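Local atomic coordinates of vacuolar aminopeptidase 1 (Saccharomyces cerevisiae, PDB entry 5JGF), a protein that removes amino acids from the N-terminus of peptides and proteins as a zinc-dependent vacuolar enzyme and is the major cargo of the cytoplasm-to-vacuole targeting pathway. Residues I275-D280 with S286-T291. Numbering follows the deposited sequence.
Sequences ICYAKD and SDLFST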
# COMPACT_ATOMS: atom_id res chain seq x y z
N ILE D 275 -24.44 -45.23 33.82
CA ILE D 275 -24.12 -46.43 34.58
C ILE D 275 -24.62 -46.33 36.02
O ILE D 275 -25.21 -47.28 36.54
CB ILE D 275 -22.60 -46.72 34.55
CG1 ILE D 275 -22.28 -47.72 33.43
CG2 ILE D 275 -22.12 -47.28 35.88
CD1 ILE D 275 -22.78 -47.32 32.07
N CYS D 276 -24.39 -45.18 36.65
CA CYS D 276 -24.84 -44.97 38.02
C CYS D 276 -26.36 -45.07 38.07
O CYS D 276 -26.93 -45.64 39.00
CB CYS D 276 -24.41 -43.60 38.53
SG CYS D 276 -22.64 -43.43 38.83
N TYR D 277 -27.01 -44.49 37.07
CA TYR D 277 -28.46 -44.50 36.98
C TYR D 277 -28.98 -45.91 36.73
O TYR D 277 -29.96 -46.35 37.35
CB TYR D 277 -28.90 -43.56 35.85
CG TYR D 277 -30.32 -43.76 35.38
CD1 TYR D 277 -30.59 -44.43 34.19
CD2 TYR D 277 -31.40 -43.27 36.11
CE1 TYR D 277 -31.90 -44.61 33.74
CE2 TYR D 277 -32.71 -43.45 35.68
CZ TYR D 277 -32.95 -44.12 34.49
OH TYR D 277 -34.25 -44.30 34.06
N ALA D 278 -28.33 -46.63 35.82
CA ALA D 278 -28.71 -47.99 35.47
C ALA D 278 -28.68 -48.95 36.65
O ALA D 278 -29.44 -49.92 36.69
CB ALA D 278 -27.80 -48.51 34.36
N LYS D 279 -27.80 -48.68 37.61
CA LYS D 279 -27.65 -49.53 38.79
C LYS D 279 -28.95 -49.70 39.56
O LYS D 279 -29.20 -50.75 40.14
CB LYS D 279 -26.57 -48.96 39.71
N ASP D 280 -29.79 -48.66 39.57
CA ASP D 280 -31.05 -48.73 40.30
C ASP D 280 -32.26 -48.90 39.40
O ASP D 280 -33.39 -48.79 39.87
CB ASP D 280 -31.24 -47.48 41.15
CG ASP D 280 -30.19 -47.36 42.23
OD1 ASP D 280 -29.80 -48.40 42.79
OD2 ASP D 280 -29.75 -46.22 42.51
N SER D 286 -39.60 -50.54 34.83
CA SER D 286 -39.48 -49.25 34.15
C SER D 286 -40.29 -49.05 32.87
O SER D 286 -40.51 -49.99 32.11
CB SER D 286 -38.00 -48.98 33.85
OG SER D 286 -37.83 -47.73 33.19
N ASP D 287 -40.72 -47.81 32.65
CA ASP D 287 -41.48 -47.46 31.45
C ASP D 287 -40.70 -46.43 30.63
O ASP D 287 -41.27 -45.70 29.82
CB ASP D 287 -42.85 -46.89 31.82
CG ASP D 287 -42.77 -45.64 32.68
OD1 ASP D 287 -43.83 -45.07 33.00
OD2 ASP D 287 -41.65 -45.22 33.04
N LEU D 288 -39.38 -46.38 30.84
CA LEU D 288 -38.54 -45.43 30.12
C LEU D 288 -37.60 -46.07 29.10
O LEU D 288 -37.34 -47.27 29.13
CB LEU D 288 -37.70 -44.63 31.12
CG LEU D 288 -38.45 -43.82 32.18
CD1 LEU D 288 -37.46 -43.27 33.20
CD2 LEU D 288 -39.23 -42.69 31.52
N PHE D 289 -37.11 -45.23 28.19
CA PHE D 289 -36.16 -45.63 27.15
C PHE D 289 -35.10 -44.54 27.28
O PHE D 289 -35.35 -43.38 26.97
CB PHE D 289 -36.83 -45.58 25.77
CG PHE D 289 -36.02 -46.23 24.66
CD1 PHE D 289 -36.65 -46.62 23.47
CD2 PHE D 289 -34.65 -46.43 24.78
CE1 PHE D 289 -35.92 -47.20 22.43
CE2 PHE D 289 -33.91 -47.01 23.75
CZ PHE D 289 -34.55 -47.40 22.57
N SER D 290 -33.92 -44.92 27.76
CA SER D 290 -32.82 -43.98 27.97
C SER D 290 -31.59 -44.38 27.18
O SER D 290 -31.34 -45.56 26.96
CB SER D 290 -32.45 -43.94 29.46
OG SER D 290 -33.58 -43.64 30.27
N THR D 291 -30.80 -43.40 26.75
CA THR D 291 -29.60 -43.71 25.99
C THR D 291 -28.55 -42.62 25.99
O THR D 291 -28.85 -41.43 26.11
CB THR D 291 -29.93 -44.01 24.50
OG1 THR D 291 -28.70 -44.17 23.77
CG2 THR D 291 -30.70 -42.86 23.87
O HOH W 1 -34.12 -45.91 31.64
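The last part of helix 261-278, which carries Tyr277, faces the start of strand 289-295 and the residue before it, with Leu288 and Ser290 turned toward the helix. A loop of about ten residues joins the two, so this is a helix-to-strand connection onto the mixed sheet of the M18 aminopeptidase fold. Tyr277 makes the whole contact on the helix side. Its CG lies anti to the backbone N (chi1 163°), and this points the ring toward the strand. The hydroxyl end does most of the touching. Tyr277 OH meets the methyl Leu288 CD1 at 3.5 Å, and the two side chains cross at about a right angle. Ser290 OG lies obliquely to the ring, 4.0 Å from Tyr277 CE1. The hydroxyls of Tyr277 and Ser290 are too far apart to bond directly, and a water bridges them. Phe460 of helix 448-468 packs against both Tyr277 and Ser290. Just before the strand, Leu288 N donates to Ser286 OG (3.1 Å) in an ST turn. The bridging water lies at the ring edge, in plane, 2.9 Å from Tyr277 OH and 2.7 Å from Ser290 OG.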